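Local coordinates for protein pullulanase (Klebsiella oxytoca, PDB 2YOC) that hydrolyses alpha-1,6-glucosidic linkages in pullulan and related alpha-glucans and is exported through a type 2 secretion system, at residues Ser721-Asp726 / Ile798-Ala803; Ala777-Asp782 / Gly805-Asp810; Glu813-Val818 / Ile860-Gln865; Ser727-Gly732 / Gln824-Met829. All blocks are in the same frame, centred on the assembly; numbering follows the deposited sequence.

Interaction 1 (Ser721-Asp726 / Ile798-Ala803). With SO4 (sulfate ion), chain R.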
# COMPACT_ATOMS: atom_id res chain seq x y z
N SER B 721 -0.31 -16.90 19.08
CA SER B 721 -0.06 -15.73 18.25
C SER B 721 1.27 -15.10 18.63
O SER B 721 1.49 -14.70 19.78
CB SER B 721 -1.19 -14.72 18.31
OG SER B 721 -0.91 -13.63 17.45
N ASP B 722 2.16 -15.08 17.64
CA ASP B 722 3.51 -14.54 17.69
C ASP B 722 3.52 -13.04 17.38
O ASP B 722 4.52 -12.38 17.61
CB ASP B 722 4.42 -15.33 16.73
CG ASP B 722 3.92 -15.58 15.31
OD1 ASP B 722 2.70 -15.46 15.08
OD2 ASP B 722 4.74 -15.97 14.45
N ARG B 723 2.39 -12.52 16.87
CA ARG B 723 2.24 -11.13 16.49
C ARG B 723 2.37 -10.18 17.65
O ARG B 723 3.22 -9.29 17.61
CB ARG B 723 0.92 -10.88 15.75
CG ARG B 723 0.95 -11.29 14.30
CD ARG B 723 0.60 -12.73 14.18
NE ARG B 723 0.22 -13.09 12.83
CZ ARG B 723 0.80 -14.07 12.16
NH1 ARG B 723 1.79 -14.76 12.70
NH2 ARG B 723 0.38 -14.38 10.94
N LEU B 724 1.51 -10.32 18.68
CA LEU B 724 1.58 -9.42 19.84
C LEU B 724 2.87 -9.72 20.60
O LEU B 724 3.57 -8.79 21.00
CB LEU B 724 0.34 -9.58 20.73
CG LEU B 724 0.29 -8.81 22.04
CD1 LEU B 724 -1.10 -8.28 22.30
CD2 LEU B 724 0.72 -9.69 23.21
N ARG B 725 3.21 -11.03 20.73
CA ARG B 725 4.38 -11.55 21.43
C ARG B 725 5.62 -10.80 21.07
O ARG B 725 6.25 -10.23 21.94
CB ARG B 725 4.55 -13.03 21.14
CG ARG B 725 5.74 -13.62 21.86
CD ARG B 725 6.15 -14.90 21.19
NE ARG B 725 6.83 -14.65 19.92
CZ ARG B 725 6.98 -15.56 18.96
NH1 ARG B 725 6.44 -16.77 19.09
NH2 ARG B 725 7.64 -15.26 17.85
N ASP B 726 5.93 -10.76 19.78
CA ASP B 726 7.12 -10.10 19.24
C ASP B 726 7.07 -8.58 19.34
O ASP B 726 8.11 -7.95 19.49
CB ASP B 726 7.36 -10.56 17.79
CG ASP B 726 8.03 -11.93 17.65
OD1 ASP B 726 8.47 -12.50 18.67
OD2 ASP B 726 8.17 -12.39 16.52
N ILE B 798 -2.70 -5.89 7.91
CA ILE B 798 -1.56 -5.39 8.71
C ILE B 798 -0.51 -6.43 8.60
O ILE B 798 -0.76 -7.57 8.97
CB ILE B 798 -1.92 -5.14 10.20
CG1 ILE B 798 -2.94 -4.03 10.36
CG2 ILE B 798 -0.68 -4.92 11.09
CD1 ILE B 798 -2.50 -2.60 9.98
N ASP B 799 0.65 -6.09 8.08
CA ASP B 799 1.75 -7.05 7.89
C ASP B 799 2.42 -7.53 9.19
O ASP B 799 2.49 -6.79 10.17
CB ASP B 799 2.79 -6.43 6.93
CG ASP B 799 4.08 -7.19 6.81
OD1 ASP B 799 4.98 -6.98 7.66
OD2 ASP B 799 4.20 -8.01 5.87
N TYR B 800 2.91 -8.77 9.17
CA TYR B 800 3.73 -9.36 10.21
C TYR B 800 4.81 -10.21 9.56
O TYR B 800 4.62 -11.42 9.35
CB TYR B 800 2.92 -10.15 11.24
CG TYR B 800 3.81 -10.88 12.23
CD1 TYR B 800 4.52 -10.18 13.21
CD2 TYR B 800 3.93 -12.27 12.21
CE1 TYR B 800 5.34 -10.85 14.13
CE2 TYR B 800 4.76 -12.94 13.10
CZ TYR B 800 5.45 -12.23 14.07
OH TYR B 800 6.22 -12.92 14.97
N ASN B 801 5.92 -9.58 9.18
CA ASN B 801 7.05 -10.23 8.51
C ASN B 801 6.65 -10.95 7.22
O ASN B 801 7.08 -12.10 6.98
CB ASN B 801 7.80 -11.19 9.47
CG ASN B 801 8.18 -10.66 10.83
OD1 ASN B 801 8.31 -9.46 11.05
ND2 ASN B 801 8.44 -11.59 11.76
N GLY B 802 5.81 -10.30 6.42
CA GLY B 802 5.36 -10.87 5.15
C GLY B 802 4.03 -11.58 5.24
O GLY B 802 3.35 -11.80 4.23
N ALA B 803 3.64 -11.92 6.46
CA ALA B 803 2.39 -12.60 6.74
C ALA B 803 1.26 -11.63 7.11
O ALA B 803 1.53 -10.54 7.65
CB ALA B 803 2.60 -13.60 7.87
S SO4 R . 0.69 -1.95 7.26
O1 SO4 R . 1.73 -2.96 7.58
O2 SO4 R . -0.51 -2.60 6.76
O3 SO4 R . 1.17 -1.07 6.20
O4 SO4 R . 0.37 -1.15 8.49
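Tyr800 extends from a small beta hairpin to the first turn of helix 722-729, where it meets Asp722, Arg723 and Asp726. Hydrogen bonding occupies its tip: Tyr800 OH donates to Asp726 OD2 at 2.5 Å, meeting that oxygen from above the carboxylate plane (45° out of it). OD2 itself lies at the edge of the phenol ring, as does Asp722 OD2, by Tyr800 CE2.

Salt bridges within the helix hold the acid and base groups around the tyrosine. Arg725 takes Asp726 OD1 side-on with NE and NH2, the NE bond measuring 3.0 Å, and turns NH1 to the hydroxyl of Tyr817. Arg723 NH1 bonds to Asp722 OD1 at 2.6 Å, while its NE and NH2 reach the carbonyls of Gly805 and Pro804.

Packing involves the flat of the ring. Arg723 CG makes a CH-pi contact over one face, 3.9 Å from the centroid; a bend at chi2 (87°) turns CD to lie near Tyr800 CD2, and the guanidinium finishes with that carbon over its own face.

The hairpin makes a type I' beta turn from Tyr800 to Ala803, with Gly802 at positive phi and its N bonded to Asp799 OD2 in an Asx motif. A tyrosine suits this place because it offers both a ring for the arginine's methylenes and a donor for Asp726, whose negative charge is probably offset by Arg725.

Interaction 2 (Ala777-Asp782 / Gly805-Asp810)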
# COMPACT_ATOMS: atom_id res chain seq x y z
N ALA B 777 -7.20 -7.06 20.49
CA ALA B 777 -8.54 -7.26 19.96
C ALA B 777 -8.69 -8.68 19.37
O ALA B 777 -9.50 -8.92 18.47
CB ALA B 777 -8.85 -6.19 18.92
N GLY B 778 -7.92 -9.62 19.92
CA GLY B 778 -7.96 -11.03 19.54
C GLY B 778 -7.44 -11.40 18.17
O GLY B 778 -7.94 -12.36 17.58
N ASN B 779 -6.44 -10.67 17.65
CA ASN B 779 -5.79 -10.92 16.35
C ASN B 779 -6.70 -11.44 15.21
O ASN B 779 -6.46 -12.48 14.62
CB ASN B 779 -4.53 -11.79 16.54
CG ASN B 779 -3.52 -11.51 15.48
OD1 ASN B 779 -2.86 -10.47 15.46
ND2 ASN B 779 -3.43 -12.39 14.53
N LEU B 780 -7.76 -10.69 14.93
CA LEU B 780 -8.75 -11.07 13.93
C LEU B 780 -8.42 -10.60 12.51
O LEU B 780 -7.93 -9.51 12.33
CB LEU B 780 -10.15 -10.58 14.36
CG LEU B 780 -10.62 -11.03 15.74
CD1 LEU B 780 -11.94 -10.37 16.12
CD2 LEU B 780 -10.78 -12.53 15.82
N ALA B 781 -8.72 -11.42 11.53
CA ALA B 781 -8.46 -11.11 10.13
C ALA B 781 -9.37 -10.03 9.59
O ALA B 781 -9.00 -9.36 8.63
CB ALA B 781 -8.63 -12.37 9.30
N ASP B 782 -10.56 -9.87 10.15
CA ASP B 782 -11.53 -8.92 9.62
C ASP B 782 -11.73 -7.62 10.41
O ASP B 782 -12.46 -6.72 9.96
CB ASP B 782 -12.87 -9.62 9.26
CG ASP B 782 -12.71 -10.71 8.24
OD1 ASP B 782 -12.02 -10.47 7.21
OD2 ASP B 782 -13.20 -11.83 8.50
N GLY B 805 -1.08 -10.10 9.52
CA GLY B 805 -1.01 -9.97 10.98
C GLY B 805 -2.15 -10.68 11.64
O GLY B 805 -1.95 -11.68 12.32
N GLY B 806 -3.35 -10.20 11.35
CA GLY B 806 -4.58 -10.80 11.85
C GLY B 806 -4.92 -12.00 11.00
O GLY B 806 -4.69 -11.96 9.79
N TYR B 807 -5.42 -13.08 11.62
CA TYR B 807 -5.74 -14.32 10.90
C TYR B 807 -6.97 -15.06 11.39
O TYR B 807 -7.47 -15.93 10.65
CB TYR B 807 -4.55 -15.32 10.89
CG TYR B 807 -4.07 -15.74 12.26
CD1 TYR B 807 -4.66 -16.80 12.92
CD2 TYR B 807 -2.98 -15.11 12.86
CE1 TYR B 807 -4.21 -17.20 14.18
CE2 TYR B 807 -2.50 -15.53 14.11
CZ TYR B 807 -3.11 -16.58 14.76
OH TYR B 807 -2.63 -16.98 15.98
N ALA B 808 -7.42 -14.76 12.64
CA ALA B 808 -8.50 -15.47 13.29
C ALA B 808 -9.90 -15.05 12.93
O ALA B 808 -10.11 -13.91 12.52
CB ALA B 808 -8.31 -15.43 14.78
N ALA B 809 -10.88 -15.97 13.14
CA ALA B 809 -12.30 -15.68 12.97
C ALA B 809 -12.87 -15.23 14.30
O ALA B 809 -13.69 -14.31 14.30
CB ALA B 809 -13.06 -16.90 12.49
N ASP B 810 -12.45 -15.84 15.42
CA ASP B 810 -12.92 -15.46 16.77
C ASP B 810 -11.70 -15.33 17.71
O ASP B 810 -10.69 -16.03 17.50
CB ASP B 810 -13.93 -16.49 17.34
CG ASP B 810 -15.16 -16.72 16.48
OD1 ASP B 810 -16.13 -15.94 16.59
OD2 ASP B 810 -15.15 -17.70 15.68
O HOH W 1 -11.84 -12.06 11.68
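Asn779 and Leu780 meet Gly805-Asp810 in a single beta bridge, Leu780 with Ala808, that joins the loop after helix 762-776, which ends in a Schellman motif with Gly778 at C-prime, to the loop after strand 803-804. Positive phi at Gly778 suits glycine.

The Asn779 side chain stands with CG anti to its backbone N (chi1 -152°), and ND2 donates to Gly805 O at 2.8 Å, a nearly straight bond with the acceptor in the amide plane. The same nitrogen approaches Tyr807 CD2; amide and ring planes are 60° apart and the two side chains cross at about a right angle. The phenol OH turns to Thr719 OG1.

Leu780 sends CD2 past Ala808 CB, at 3.9 Å, toward Asp810, the small Ala808 accommodating the branched leucine. Ala781 CB lies against the Tyr807 backbone. Gly806 suits its place because a side chain there would run into Leu780 O.

The backbone supplies the rest: Ala781 N bonds to Ala808 O at 3.0 Å, and a water bridges that oxygen to Asp782 N. Asn779 O accepts twice, from Ala808 N in the carbonyl plane and from Tyr807 N above it, each at 3.2 Å.

Interaction 3 (Glu813-Val818 / Ile860-Gln865)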
# COMPACT_ATOMS: atom_id res chain seq x y z
N GLU B 813 -9.70 -18.44 19.01
CA GLU B 813 -8.79 -19.13 18.13
C GLU B 813 -7.35 -18.63 18.31
O GLU B 813 -6.45 -19.19 17.69
CB GLU B 813 -9.25 -18.96 16.68
CG GLU B 813 -10.63 -19.52 16.44
CD GLU B 813 -11.13 -19.63 15.00
OE1 GLU B 813 -10.57 -18.96 14.10
OE2 GLU B 813 -12.12 -20.38 14.80
N VAL B 814 -7.13 -17.59 19.17
CA VAL B 814 -5.83 -16.94 19.43
C VAL B 814 -5.33 -17.08 20.87
O VAL B 814 -6.05 -16.74 21.81
CB VAL B 814 -5.89 -15.43 19.05
CG1 VAL B 814 -4.60 -14.71 19.41
CG2 VAL B 814 -6.20 -15.23 17.58
N VAL B 815 -4.07 -17.43 21.04
CA VAL B 815 -3.45 -17.47 22.37
C VAL B 815 -2.31 -16.43 22.41
O VAL B 815 -1.28 -16.60 21.75
CB VAL B 815 -2.99 -18.89 22.79
CG1 VAL B 815 -2.28 -18.85 24.13
CG2 VAL B 815 -4.17 -19.86 22.85
N ASN B 816 -2.52 -15.34 23.17
CA ASN B 816 -1.52 -14.29 23.34
C ASN B 816 -0.61 -14.61 24.53
O ASN B 816 -1.04 -15.20 25.54
CB ASN B 816 -2.18 -12.92 23.50
CG ASN B 816 -2.59 -12.31 22.19
OD1 ASN B 816 -1.86 -12.36 21.18
ND2 ASN B 816 -3.77 -11.69 22.18
N TYR B 817 0.66 -14.24 24.40
CA TYR B 817 1.65 -14.50 25.43
C TYR B 817 2.87 -13.63 25.26
O TYR B 817 3.12 -13.11 24.16
CB TYR B 817 2.04 -15.99 25.47
CG TYR B 817 2.85 -16.50 24.30
CD1 TYR B 817 2.34 -16.48 23.00
CD2 TYR B 817 4.08 -17.12 24.51
CE1 TYR B 817 3.08 -16.98 21.93
CE2 TYR B 817 4.82 -17.64 23.44
CZ TYR B 817 4.31 -17.59 22.16
OH TYR B 817 5.07 -18.11 21.12
N VAL B 818 3.61 -13.43 26.36
CA VAL B 818 4.85 -12.64 26.34
C VAL B 818 5.99 -13.40 27.01
O VAL B 818 7.10 -12.89 27.13
CB VAL B 818 4.69 -11.16 26.81
CG1 VAL B 818 4.10 -10.30 25.70
CG2 VAL B 818 3.87 -11.04 28.09
N ILE B 860 -7.09 -15.41 24.21
CA ILE B 860 -6.81 -16.23 25.38
C ILE B 860 -5.45 -15.88 26.01
O ILE B 860 -4.44 -15.81 25.32
CB ILE B 860 -7.01 -17.72 25.06
CG1 ILE B 860 -8.52 -17.98 24.79
CG2 ILE B 860 -6.45 -18.63 26.18
CD1 ILE B 860 -8.87 -19.26 24.09
N ALA B 861 -5.46 -15.59 27.31
CA ALA B 861 -4.29 -15.22 28.08
C ALA B 861 -3.50 -16.45 28.47
O ALA B 861 -4.04 -17.37 29.09
CB ALA B 861 -4.71 -14.45 29.32
N PHE B 862 -2.24 -16.48 28.08
CA PHE B 862 -1.29 -17.54 28.38
C PHE B 862 -0.05 -16.88 28.93
O PHE B 862 0.34 -15.80 28.49
CB PHE B 862 -0.92 -18.30 27.10
CG PHE B 862 0.09 -19.43 27.23
CD1 PHE B 862 1.45 -19.17 27.28
CD2 PHE B 862 -0.32 -20.75 27.17
CE1 PHE B 862 2.37 -20.21 27.37
CE2 PHE B 862 0.60 -21.79 27.26
CZ PHE B 862 1.94 -21.50 27.35
N ASP B 863 0.58 -17.56 29.87
CA ASP B 863 1.79 -17.10 30.48
C ASP B 863 2.58 -18.23 31.14
O ASP B 863 2.01 -19.23 31.60
CB ASP B 863 1.51 -15.99 31.50
CG ASP B 863 2.76 -15.32 32.05
OD1 ASP B 863 3.79 -15.23 31.28
OD2 ASP B 863 2.74 -14.91 33.22
N GLN B 864 3.91 -18.03 31.20
CA GLN B 864 4.87 -18.94 31.78
C GLN B 864 4.77 -18.89 33.31
O GLN B 864 4.67 -17.80 33.90
CB GLN B 864 6.27 -18.52 31.34
CG GLN B 864 7.33 -19.47 31.81
CD GLN B 864 8.71 -19.01 31.48
OE1 GLN B 864 9.00 -17.80 31.41
NE2 GLN B 864 9.60 -19.97 31.31
N GLN B 865 4.85 -20.05 33.95
CA GLN B 865 4.92 -20.11 35.40
C GLN B 865 6.17 -19.31 35.81
O GLN B 865 7.23 -19.47 35.20
CB GLN B 865 5.03 -21.58 35.87
CG GLN B 865 5.83 -21.80 37.15
CD GLN B 865 6.53 -23.14 37.19
OE1 GLN B 865 6.77 -23.79 36.16
NE2 GLN B 865 6.92 -23.54 38.38
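Val815 and Ile860 pair in parallel at the seventh and eighth strands of the (beta/alpha)8 barrel, and Asn816 pairs likewise with Ala861. Three backbone bonds zigzag between the strands. Ile860 N donates to Val814 O at 2.9 Å, Asn816 N returns a bond to Ile860 O at 2.9 Å, and Phe862 N gives the third to Asn816 O at 3.1 Å. In this alternation Ile860 and Asn816 each use both their N and their O toward the partner strand, while Val815 and Ala861 direct theirs to the strands on the far sides: Val815 bonds to Thr719 and Ser721, and Ala861 to Ile414.

Side-chain polar groups find partners farther off. The buried amide of Asn816 donates through ND2 to Gly775 O, and Tyr817 OH bonds to Arg725 NH1. Beta-branched Val815 and Ile860 suit extended strands; with Val815 CG1 anti to its backbone N (chi1 176°), that methyl meets Phe862 CB at 3.3 Å. Tyr817 CB lies near Phe862 CD1 at 3.7 Å, the ring planes 81° apart in an oblique pair.

Val815, Ile860 and Phe862 face the barrel interior beside Phe692, Tyr690 and Phe720, the last edge-to-face with Phe862. On the outside Ala861, small enough for the close approach, rests against helix 840-855, while strands 718-720 and 413-417 continue the sheet to either side.

Interaction 4 (Ser727-Gly732 / Gln824-Met829)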
# COMPACT_ATOMS: atom_id res chain seq x y z
N SER B 727 5.87 -7.99 19.28
CA SER B 727 5.71 -6.54 19.37
C SER B 727 5.98 -6.04 20.75
O SER B 727 6.66 -5.03 20.90
CB SER B 727 4.32 -6.13 18.92
OG SER B 727 4.14 -6.53 17.57
N VAL B 728 5.45 -6.74 21.76
CA VAL B 728 5.60 -6.39 23.17
C VAL B 728 7.00 -6.76 23.69
O VAL B 728 7.64 -5.94 24.34
CB VAL B 728 4.44 -6.96 24.03
CG1 VAL B 728 4.49 -6.46 25.47
CG2 VAL B 728 3.08 -6.62 23.41
N ARG B 729 7.48 -7.98 23.41
CA ARG B 729 8.78 -8.47 23.87
C ARG B 729 9.94 -7.73 23.23
O ARG B 729 10.89 -7.36 23.93
CB ARG B 729 8.93 -9.97 23.56
CG ARG B 729 8.39 -10.92 24.62
CD ARG B 729 8.41 -12.35 24.10
NE ARG B 729 9.73 -13.00 24.09
CZ ARG B 729 10.30 -13.61 25.13
NH1 ARG B 729 9.69 -13.61 26.32
NH2 ARG B 729 11.48 -14.19 25.01
N GLY B 730 9.86 -7.55 21.92
CA GLY B 730 10.91 -6.94 21.13
C GLY B 730 11.66 -7.98 20.32
O GLY B 730 11.94 -9.09 20.80
N GLY B 731 11.96 -7.61 19.07
CA GLY B 731 12.65 -8.47 18.13
C GLY B 731 11.85 -9.69 17.75
O GLY B 731 10.64 -9.60 17.54
N GLY B 732 12.53 -10.82 17.69
CA GLY B 732 11.94 -12.11 17.38
C GLY B 732 12.88 -13.23 17.80
O GLY B 732 14.02 -12.93 18.20
N GLN B 824 13.88 -16.78 25.82
CA GLN B 824 14.23 -15.96 27.01
C GLN B 824 13.01 -15.63 27.89
O GLN B 824 11.92 -15.40 27.34
CB GLN B 824 14.91 -14.66 26.58
CG GLN B 824 16.22 -14.78 25.82
CD GLN B 824 16.16 -15.02 24.31
OE1 GLN B 824 15.10 -15.26 23.69
NE2 GLN B 824 17.33 -14.99 23.69
N THR B 825 13.19 -15.59 29.25
CA THR B 825 12.05 -15.19 30.09
C THR B 825 11.79 -13.70 29.85
O THR B 825 12.71 -12.96 29.45
CB THR B 825 12.24 -15.44 31.59
OG1 THR B 825 13.16 -14.54 32.19
CG2 THR B 825 12.52 -16.86 31.94
N LEU B 826 10.53 -13.26 30.09
CA LEU B 826 10.15 -11.86 29.92
C LEU B 826 11.15 -10.92 30.61
O LEU B 826 11.65 -9.99 29.96
CB LEU B 826 8.72 -11.61 30.42
CG LEU B 826 8.19 -10.20 30.27
CD1 LEU B 826 8.26 -9.71 28.80
CD2 LEU B 826 6.79 -10.08 30.86
N TRP B 827 11.49 -11.20 31.90
CA TRP B 827 12.46 -10.44 32.67
C TRP B 827 13.80 -10.40 31.97
O TRP B 827 14.39 -9.31 31.82
CB TRP B 827 12.64 -11.05 34.05
CG TRP B 827 13.62 -10.30 34.89
CD1 TRP B 827 14.94 -10.59 35.07
CD2 TRP B 827 13.39 -9.07 35.59
NE1 TRP B 827 15.54 -9.64 35.86
CE2 TRP B 827 14.61 -8.69 36.19
CE3 TRP B 827 12.27 -8.26 35.78
CZ2 TRP B 827 14.73 -7.54 36.98
CZ3 TRP B 827 12.39 -7.12 36.56
CH2 TRP B 827 13.60 -6.77 37.16
N ASP B 828 14.31 -11.57 31.53
CA ASP B 828 15.58 -11.64 30.83
C ASP B 828 15.57 -10.75 29.57
O ASP B 828 16.48 -9.95 29.38
CB ASP B 828 16.00 -13.11 30.58
CG ASP B 828 16.42 -13.88 31.84
OD1 ASP B 828 16.36 -13.30 32.95
OD2 ASP B 828 16.81 -15.07 31.71
N MSE B 829 14.49 -10.80 28.80
CA MSE B 829 14.30 -9.94 27.62
C MSE B 829 14.33 -8.45 27.96
O MSE B 829 14.96 -7.68 27.24
CB MSE B 829 13.00 -10.29 26.90
CG MSE B 829 13.08 -11.63 26.23
SE MSE B 829 14.28 -11.62 24.69
CE MSE B 829 12.83 -11.51 23.34
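Gln824 O is gripped by both terminal nitrogens of Arg729: NH2 donates at 2.7 Å, and NH1 adds a weak bond at 3.0 Å. The oxygen lies close to the guanidinium plane (6° out of it) and is shared by the two nitrogens, whereas NH2 is tilted 26° from the plane of the carbonyl it meets. Arg729 NH1 also bonds to Val818 O, which fixes the rotation of the planar group further. An arginine suits this buried place because its long chain carries several N-H groups to the backbone oxygens of Gln824 and Val818.

The flat of the guanidinium is packed against Met829, a selenomethionine in this crystal. Its CG stands over one face, offset toward the rim, at 3.3 Å from NH2, and its CE reaches Arg729 NE at 3.5 Å. The arginine bends at chi3 (76°), which swings NE off the line of the methylenes. The flexible, unbranched Met829 bends at chi2 and chi3, and CE also touches Gly730 O. Leu826 adds an apolar flank, its CD1 4.4 Å from Arg729 CG.

Both helix ends lie close by. Gly730, at positive phi, is where helix 722-729 stops, and Thr825 is the N-cap of helix 826-833, its OG1 accepting from Asp828 N at 3.3 Å and bonding also to Arg871 O. The contact therefore ties the C-terminal end of one barrel helix to the N-terminal end of another, with helix 762-776 against Ser727 and Val728, and helix 840-855 against Val728 and Leu826.

How the interactions relate
Interaction 3 is the core of the set, an entirely buried strand pair in the barrel wall, held by backbone bonds and apolar side chains. Interaction 2 is also mostly backbone-bonded, with one side-chain amide added, whereas in interaction 4, likewise buried, a guanidinium holds a main-chain carbonyl. Interaction 1 is only partly buried and carries paired charges; Ala803 there also packs on Ser55 of a second subunit. Interactions 1 and 4 share helix 722-729, at its two ends, and three arginines of that helix tie them to interactions 2 and 3. Interactions 2 and 4 do not touch.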